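Local atomic coordinates of nucleoporin nup120 (Schizosaccharomyces pombe, PDB entry 4GQ2), a protein that serves as a structural component of the nuclear pore complex, whose subunits can also act as docking partners for transiently associated nuclear transport factors. Residues Tyr899-Ser904 against Ile936-Glu941; Lys858-Phe863 against Leu917-Leu922. All blocks are in the same frame, centred on the assembly; numbering follows the deposited sequence.

Interaction 1: Tyr899-Ser904 against Ile936-Glu941; sequences YYLHLS and IAITHE
Leu-901 and Glu-941 bury the most surface here, and they meet through carbon. CD2 of Leu-901 rests 3.6 Å from CG of Glu-941, and CB of Glu-941 follows at 3.9 Å from the same methyl. Leu-901 leaves its backbone alongside helix 932-949 rather than at it, and its branched end comes nearer; a long apolar side chain suits that reach. Its CG also lies 4.1 Å from Ile-938 CG1, while Ile-886 of helix 881-889 packs against it too.

Glu-941 is a divided residue. Its methylene groups pack against the leucine, and the bend of the chain at chi2 (-76°) turns the carboxylate off toward Ser-904, whose OG stands 3.1 Å from OE2. That hydroxyl is extended away from its own backbone nitrogen (chi1 -177°) and hydrogen-bonds to the carbonyl oxygen of Ala-916. The small serine side chain is compatible with the carboxylate's approach. With this oxygen beside it in a buried setting, the carboxylate may be somewhat easier to protonate than one in water.

The backbones come nearest at Leu-901 and Ile-938, whose CA atoms are 6.7 Å apart. Helices 895-909 and 932-949 run roughly parallel, their local axes 29° apart, with antiparallel-running helix 913-925 between them in sequence. Such pairing of alternate helices is characteristic of an alpha-solenoid, consistent with the HEAT-repeat family of this region.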
ATOM      1  N   TYR A 899      13.065  33.512  -9.450  1.00 45.87           N
ATOM      2  CA  TYR A 899      13.215  32.168  -8.918  1.00 39.40           C
ATOM      3  C   TYR A 899      14.032  32.206  -7.629  1.00 39.35           C
ATOM      4  O   TYR A 899      13.594  31.674  -6.606  1.00 47.79           O
ATOM      5  CB  TYR A 899      13.843  31.249  -9.982  1.00 39.75           C
ATOM      6  CG  TYR A 899      14.172  29.839  -9.518  1.00 42.85           C
ATOM      7  CD1 TYR A 899      13.161  28.933  -9.199  1.00 37.56           C
ATOM      8  CD2 TYR A 899      15.505  29.404  -9.427  1.00 39.76           C
ATOM      9  CE1 TYR A 899      13.461  27.644  -8.788  1.00 40.50           C
ATOM     10  CE2 TYR A 899      15.817  28.119  -9.019  1.00 34.36           C
ATOM     11  CZ  TYR A 899      14.789  27.244  -8.694  1.00 41.46           C
ATOM     12  OH  TYR A 899      15.078  25.965  -8.282  1.00 38.27           O
ATOM     13  N   TYR A 900      15.193  32.859  -7.667  1.00 38.27           N
ATOM     14  CA  TYR A 900      16.038  32.988  -6.471  1.00 43.87           C
ATOM     15  C   TYR A 900      15.369  33.778  -5.335  1.00 49.92           C
ATOM     16  O   TYR A 900      15.561  33.451  -4.156  1.00 51.65           O
ATOM     17  CB  TYR A 900      17.411  33.578  -6.815  1.00 41.19           C
ATOM     18  CG  TYR A 900      18.332  32.646  -7.586  1.00 38.05           C
ATOM     19  CD1 TYR A 900      18.342  31.271  -7.343  1.00 41.94           C
ATOM     20  CD2 TYR A 900      19.214  33.148  -8.542  1.00 38.54           C
ATOM     21  CE1 TYR A 900      19.190  30.421  -8.045  1.00 37.42           C
ATOM     22  CE2 TYR A 900      20.066  32.309  -9.244  1.00 40.67           C
ATOM     23  CZ  TYR A 900      20.049  30.947  -8.993  1.00 40.81           C
ATOM     24  OH  TYR A 900      20.891  30.116  -9.690  1.00 42.24           O
ATOM     25  N   LEU A 901      14.586  34.804  -5.690  1.00 46.49           N
ATOM     26  CA  LEU A 901      13.751  35.526  -4.721  1.00 49.99           C
ATOM     27  C   LEU A 901      12.728  34.584  -4.087  1.00 48.37           C
ATOM     28  O   LEU A 901      12.565  34.557  -2.862  1.00 44.10           O
ATOM     29  CB  LEU A 901      13.008  36.696  -5.376  1.00 46.96           C
ATOM     30  CG  LEU A 901      12.740  37.997  -4.591  1.00 51.90           C
ATOM     31  CD1 LEU A 901      11.455  38.667  -5.077  1.00 46.79           C
ATOM     32  CD2 LEU A 901      12.707  37.840  -3.073  1.00 38.82           C
ATOM     33  N   HIS A 902      12.029  33.823  -4.926  1.00 42.45           N
ATOM     34  CA  HIS A 902      11.069  32.849  -4.430  1.00 39.55           C
ATOM     35  C   HIS A 902      11.707  31.862  -3.490  1.00 34.67           C
ATOM     36  O   HIS A 902      11.182  31.591  -2.415  1.00 32.16           O
ATOM     37  CB  HIS A 902      10.409  32.112  -5.576  1.00 37.07           C
ATOM     38  CG  HIS A 902       9.566  30.953  -5.127  1.00 39.22           C
ATOM     39  ND1 HIS A 902       9.856  29.682  -5.449  1.00 40.00           N
ATOM     40  CD2 HIS A 902       8.429  30.908  -4.330  1.00 40.77           C
ATOM     41  CE1 HIS A 902       8.943  28.867  -4.903  1.00 41.49           C
ATOM     42  NE2 HIS A 902       8.072  29.616  -4.215  1.00 41.19           N
ATOM     43  N   LEU A 903      12.851  31.324  -3.889  1.00 34.34           N
ATOM     44  CA  LEU A 903      13.597  30.400  -3.048  1.00 40.98           C
ATOM     45  C   LEU A 903      13.973  31.017  -1.714  1.00 46.16           C
ATOM     46  O   LEU A 903      13.782  30.400  -0.667  1.00 43.31           O
ATOM     47  CB  LEU A 903      14.843  29.896  -3.770  1.00 40.87           C
ATOM     48  CG  LEU A 903      14.530  28.970  -4.942  1.00 39.67           C
ATOM     49  CD1 LEU A 903      15.777  28.191  -5.327  1.00 42.13           C
ATOM     50  CD2 LEU A 903      13.394  28.029  -4.585  1.00 33.36           C
ATOM     51  N   SER A 904      14.480  32.246  -1.758  1.00 52.68           N
ATOM     52  CA  SER A 904      14.828  32.979  -0.545  1.00 48.17           C
ATOM     53  C   SER A 904      13.675  33.007   0.456  1.00 47.87           C
ATOM     54  O   SER A 904      13.850  32.634   1.618  1.00 46.24           O
ATOM     55  CB  SER A 904      15.257  34.403  -0.887  1.00 46.41           C
ATOM     56  OG  SER A 904      15.658  35.081   0.285  1.00 48.42           O
ATOM     57  N   ILE A 936      14.239  46.770  -5.359  1.00 49.54           N
ATOM     58  CA  ILE A 936      13.773  47.148  -4.029  1.00 54.38           C
ATOM     59  C   ILE A 936      13.325  45.912  -3.254  1.00 51.74           C
ATOM     60  O   ILE A 936      13.728  45.725  -2.102  1.00 46.88           O
ATOM     61  CB  ILE A 936      12.641  48.204  -4.107  1.00 52.84           C
ATOM     62  CG1 ILE A 936      13.235  49.592  -4.385  1.00 59.60           C
ATOM     63  CG2 ILE A 936      11.810  48.222  -2.828  1.00 51.26           C
ATOM     64  CD1 ILE A 936      12.279  50.565  -5.045  1.00 72.24           C
ATOM     65  N   ALA A 937      12.515  45.068  -3.900  1.00 49.27           N
ATOM     66  CA  ALA A 937      11.965  43.870  -3.267  1.00 50.42           C
ATOM     67  C   ALA A 937      13.061  42.896  -2.844  1.00 48.50           C
ATOM     68  O   ALA A 937      12.971  42.290  -1.776  1.00 56.78           O
ATOM     69  CB  ALA A 937      10.962  43.184  -4.182  1.00 50.77           C
ATOM     70  N   ILE A 938      14.095  42.771  -3.674  1.00 43.50           N
ATOM     71  CA  ILE A 938      15.244  41.918  -3.367  1.00 46.86           C
ATOM     72  C   ILE A 938      16.047  42.440  -2.173  1.00 47.33           C
ATOM     73  O   ILE A 938      16.377  41.669  -1.272  1.00 51.46           O
ATOM     74  CB  ILE A 938      16.164  41.724  -4.600  1.00 53.53           C
ATOM     75  CG1 ILE A 938      15.483  40.813  -5.627  1.00 48.65           C
ATOM     76  CG2 ILE A 938      17.524  41.151  -4.195  1.00 54.08           C
ATOM     77  CD1 ILE A 938      16.200  40.716  -6.958  1.00 43.88           C
ATOM     78  N   THR A 939      16.360  43.737  -2.169  1.00 50.68           N
ATOM     79  CA  THR A 939      17.138  44.331  -1.076  1.00 52.37           C
ATOM     80  C   THR A 939      16.328  44.317   0.212  1.00 56.11           C
ATOM     81  O   THR A 939      16.890  44.177   1.305  1.00 54.82           O
ATOM     82  CB  THR A 939      17.609  45.770  -1.369  1.00 62.72           C
ATOM     83  OG1 THR A 939      16.479  46.649  -1.403  1.00 79.71           O
ATOM     84  CG2 THR A 939      18.370  45.850  -2.693  1.00 58.60           C
ATOM     85  N   HIS A 940      15.009  44.465   0.074  1.00 52.04           N
ATOM     86  CA  HIS A 940      14.078  44.257   1.187  1.00 55.75           C
ATOM     87  C   HIS A 940      14.255  42.877   1.762  1.00 61.30           C
ATOM     88  O   HIS A 940      14.464  42.728   2.970  1.00 53.28           O
ATOM     89  CB  HIS A 940      12.640  44.457   0.727  1.00 55.02           C
ATOM     90  CG  HIS A 940      12.206  45.906   0.668  1.00 64.16           C
ATOM     91  ND1 HIS A 940      10.912  46.271   0.657  1.00 66.40           N
ATOM     92  CD2 HIS A 940      12.947  47.087   0.631  1.00 56.68           C
ATOM     93  CE1 HIS A 940      10.826  47.612   0.600  1.00 63.56           C
ATOM     94  NE2 HIS A 940      12.072  48.108   0.587  1.00 59.75           N
ATOM     95  N   GLU A 941      14.197  41.858   0.903  1.00 57.66           N
ATOM     96  CA  GLU A 941      14.400  40.478   1.346  1.00 66.29           C
ATOM     97  C   GLU A 941      15.790  40.214   1.924  1.00 61.36           C
ATOM     98  O   GLU A 941      15.912  39.498   2.920  1.00 62.14           O
ATOM     99  CB  GLU A 941      14.065  39.468   0.242  1.00 74.22           C
ATOM    100  CG  GLU A 941      12.670  38.868   0.374  1.00 81.65           C
ATOM    101  CD  GLU A 941      12.563  37.819   1.474  1.00 73.47           C
ATOM    102  OE1 GLU A 941      11.643  37.926   2.312  1.00 85.88           O
ATOM    103  OE2 GLU A 941      13.390  36.881   1.498  1.00 62.71           O
TER

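Interaction 2: Lys858-Phe863 against Leu917-Leu922; sequences KAVRCF and LEFSLL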
ATOM      1  N   LYS A 858      19.601  18.504   1.127  1.00 37.97           N
ATOM      2  CA  LYS A 858      19.158  17.849  -0.095  1.00 37.96           C
ATOM      3  C   LYS A 858      18.206  18.738  -0.892  1.00 33.08           C
ATOM      4  O   LYS A 858      18.258  18.763  -2.122  1.00 42.19           O
ATOM      5  CB  LYS A 858      18.528  16.486   0.221  1.00 35.41           C
ATOM      6  CG  LYS A 858      19.559  15.458   0.670  1.00 34.92           C
ATOM      7  CD  LYS A 858      18.913  14.140   1.051  1.00 32.48           C
ATOM      8  CE  LYS A 858      19.958  13.140   1.504  1.00 28.21           C
ATOM      9  NZ  LYS A 858      19.370  11.773   1.528  1.00 31.67           N
ATOM     10  N   ALA A 859      17.353  19.464  -0.180  1.00 27.63           N
ATOM     11  CA  ALA A 859      16.448  20.436  -0.781  1.00 34.26           C
ATOM     12  C   ALA A 859      17.212  21.514  -1.550  1.00 42.11           C
ATOM     13  O   ALA A 859      16.906  21.795  -2.720  1.00 39.77           O
ATOM     14  CB  ALA A 859      15.574  21.075   0.294  1.00 30.98           C
ATOM     15  N   VAL A 860      18.203  22.112  -0.881  1.00 41.77           N
ATOM     16  CA  VAL A 860      18.989  23.208  -1.444  1.00 36.89           C
ATOM     17  C   VAL A 860      19.763  22.750  -2.670  1.00 37.27           C
ATOM     18  O   VAL A 860      19.854  23.483  -3.662  1.00 42.12           O
ATOM     19  CB  VAL A 860      19.938  23.830  -0.401  1.00 39.51           C
ATOM     20  CG1 VAL A 860      21.003  24.682  -1.076  1.00 40.00           C
ATOM     21  CG2 VAL A 860      19.146  24.662   0.595  1.00 36.40           C
ATOM     22  N   ARG A 861      20.296  21.533  -2.607  1.00 35.13           N
ATOM     23  CA  ARG A 861      21.016  20.943  -3.735  1.00 35.15           C
ATOM     24  C   ARG A 861      20.110  20.820  -4.967  1.00 40.69           C
ATOM     25  O   ARG A 861      20.528  21.129  -6.089  1.00 44.94           O
ATOM     26  CB  ARG A 861      21.601  19.583  -3.337  1.00 36.52           C
ATOM     27  CG  ARG A 861      22.216  18.788  -4.480  1.00 37.92           C
ATOM     28  CD  ARG A 861      23.437  19.492  -5.048  1.00 42.26           C
ATOM     29  NE  ARG A 861      24.119  18.669  -6.046  1.00 45.96           N
ATOM     30  CZ  ARG A 861      24.961  19.143  -6.961  1.00 50.03           C
ATOM     31  NH1 ARG A 861      25.230  20.443  -7.017  1.00 49.26           N
ATOM     32  NH2 ARG A 861      25.538  18.313  -7.824  1.00 46.32           N
ATOM     33  N   CYS A 862      18.872  20.379  -4.744  1.00 37.81           N
ATOM     34  CA  CYS A 862      17.872  20.245  -5.814  1.00 34.95           C
ATOM     35  C   CYS A 862      17.447  21.618  -6.347  1.00 37.12           C
ATOM     36  O   CYS A 862      17.325  21.809  -7.557  1.00 36.99           O
ATOM     37  CB  CYS A 862      16.650  19.454  -5.317  1.00 35.98           C
ATOM     38  SG  CYS A 862      16.947  17.683  -5.059  1.00 37.04           S
ATOM     39  N   PHE A 863      17.253  22.576  -5.440  1.00 34.07           N
ATOM     40  CA  PHE A 863      16.945  23.958  -5.809  1.00 34.25           C
ATOM     41  C   PHE A 863      17.976  24.577  -6.764  1.00 36.80           C
ATOM     42  O   PHE A 863      17.618  25.360  -7.636  1.00 40.86           O
ATOM     43  CB  PHE A 863      16.837  24.843  -4.561  1.00 31.96           C
ATOM     44  CG  PHE A 863      15.523  24.740  -3.831  1.00 29.89           C
ATOM     45  CD1 PHE A 863      14.317  24.657  -4.526  1.00 30.18           C
ATOM     46  CD2 PHE A 863      15.489  24.762  -2.440  1.00 27.33           C
ATOM     47  CE1 PHE A 863      13.106  24.570  -3.845  1.00 32.48           C
ATOM     48  CE2 PHE A 863      14.285  24.680  -1.753  1.00 27.67           C
ATOM     49  CZ  PHE A 863      13.090  24.582  -2.456  1.00 29.72           C
ATOM     50  N   LEU A 917      19.427  33.671   2.840  1.00 55.08           N
ATOM     51  CA  LEU A 917      20.294  34.830   2.654  1.00 52.75           C
ATOM     52  C   LEU A 917      21.045  34.685   1.337  1.00 51.98           C
ATOM     53  O   LEU A 917      21.041  35.598   0.509  1.00 59.11           O
ATOM     54  CB  LEU A 917      21.289  34.936   3.820  1.00 62.55           C
ATOM     55  CG  LEU A 917      21.932  36.255   4.284  1.00 66.20           C
ATOM     56  CD1 LEU A 917      22.764  36.005   5.534  1.00 75.78           C
ATOM     57  CD2 LEU A 917      22.793  36.935   3.235  1.00 48.23           C
ATOM     58  N   GLU A 918      21.683  33.530   1.150  1.00 52.61           N
ATOM     59  CA  GLU A 918      22.489  33.267  -0.042  1.00 52.86           C
ATOM     60  C   GLU A 918      21.666  33.362  -1.326  1.00 52.03           C
ATOM     61  O   GLU A 918      22.135  33.914  -2.324  1.00 49.89           O
ATOM     62  CB  GLU A 918      23.217  31.923   0.073  1.00 57.61           C
ATOM     63  CG  GLU A 918      24.310  31.931   1.142  1.00 88.14           C
ATOM     64  CD  GLU A 918      25.167  30.672   1.168  1.00 90.46           C
ATOM     65  OE1 GLU A 918      24.849  29.704   0.443  1.00 94.83           O
ATOM     66  OE2 GLU A 918      26.168  30.651   1.924  1.00 73.77           O
ATOM     67  N   PHE A 919      20.434  32.854  -1.291  1.00 44.75           N
ATOM     68  CA  PHE A 919      19.549  32.924  -2.458  1.00 49.66           C
ATOM     69  C   PHE A 919      19.103  34.353  -2.745  1.00 50.86           C
ATOM     70  O   PHE A 919      18.870  34.714  -3.900  1.00 42.54           O
ATOM     71  CB  PHE A 919      18.324  32.008  -2.301  1.00 46.99           C
ATOM     72  CG  PHE A 919      18.591  30.572  -2.658  1.00 44.65           C
ATOM     73  CD1 PHE A 919      19.075  30.234  -3.916  1.00 44.24           C
ATOM     74  CD2 PHE A 919      18.353  29.558  -1.740  1.00 48.47           C
ATOM     75  CE1 PHE A 919      19.325  28.912  -4.249  1.00 47.57           C
ATOM     76  CE2 PHE A 919      18.599  28.232  -2.066  1.00 49.51           C
ATOM     77  CZ  PHE A 919      19.085  27.909  -3.321  1.00 43.49           C
ATOM     78  N   SER A 920      18.978  35.153  -1.685  1.00 52.41           N
ATOM     79  CA  SER A 920      18.623  36.563  -1.816  1.00 56.87           C
ATOM     80  C   SER A 920      19.756  37.330  -2.499  1.00 55.86           C
ATOM     81  O   SER A 920      19.507  38.151  -3.392  1.00 47.79           O
ATOM     82  CB  SER A 920      18.300  37.171  -0.452  1.00 58.87           C
ATOM     83  OG  SER A 920      17.669  38.427  -0.602  1.00 49.02           O
ATOM     84  N   LEU A 921      20.991  37.024  -2.094  1.00 51.45           N
ATOM     85  CA  LEU A 921      22.197  37.601  -2.700  1.00 53.86           C
ATOM     86  C   LEU A 921      22.329  37.142  -4.141  1.00 49.61           C
ATOM     87  O   LEU A 921      22.775  37.897  -5.009  1.00 57.12           O
ATOM     88  CB  LEU A 921      23.463  37.218  -1.909  1.00 49.04           C
ATOM     89  CG  LEU A 921      23.644  37.783  -0.491  1.00 57.21           C
ATOM     90  CD1 LEU A 921      24.732  37.028   0.261  1.00 50.85           C
ATOM     91  CD2 LEU A 921      23.941  39.279  -0.497  1.00 59.73           C
ATOM     92  N   LEU A 922      21.937  35.895  -4.384  1.00 54.03           N
ATOM     93  CA  LEU A 922      21.938  35.351  -5.729  1.00 48.24           C
ATOM     94  C   LEU A 922      20.900  36.048  -6.599  1.00 43.33           C
ATOM     95  O   LEU A 922      21.184  36.359  -7.755  1.00 49.79           O
ATOM     96  CB  LEU A 922      21.745  33.828  -5.715  1.00 53.41           C
ATOM     97  CG  LEU A 922      23.050  33.015  -5.765  1.00 62.52           C
ATOM     98  CD1 LEU A 922      22.834  31.568  -5.338  1.00 58.38           C
ATOM     99  CD2 LEU A 922      23.684  33.080  -7.152  1.00 48.46           C
TER
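Within the C-terminal helical solenoid, Phe-919 of helix 913-925 reaches across to Val-860 and Phe-863 of helix 856-864. The far end of its ring makes the contact: CZ lies 4.0 Å from CB of Phe-863 and 4.4 Å from CG1 of Val-860. Both carbons approach the ring obliquely. A phenylalanine suits this place because the gap is wide, the nearest CA atoms, those of Val-860 and Phe-919, being 9.8 Å apart; a long, rigid apolar side chain spans that distance and brings no polar group into the buried contact. Its CG is set opposite the carbonyl carbon (chi1 -82°), on a CB that already points toward the other helix.

In a HEAT-like solenoid, helices stack through their apolar faces; here the contact skips over helices 881-889 and 895-909 in sequence, and Leu-903 and Leu-907 of helix 895-909 touch the Phe-919 ring as well. Phe-863 offers its CB to Phe-919, while its side chain also packs on Ala-847 of helix 840-852. Val-860, partly exposed, adds a looser contact through its CG1 methyl. Away from this contact, NZ of Lys-858 pairs with an acidic side chain of another protein chain in the assembly.

How the interactions relate
Interactions 1 and 2 lie about 12 Å apart, centre to centre, within one helical region. Their segments alternate along the chain, so the two contacts interleave. Segment 899-904 joins them: Tyr-899 OH is 2.7 Å from Phe-863 O, a probable hydrogen bond that ties the backbone end of helix 856-864 to helix 895-909. Beside it, Leu-903 CD2 packs 3.5 Å from Phe-863 CD1. Interaction 1 also meets helix 913-925 directly, where Ser-904 OG lies 3.4 Å from Ser-920 CB. The four segments therefore form one continuous block of helices, with helix 895-909 touching the other three.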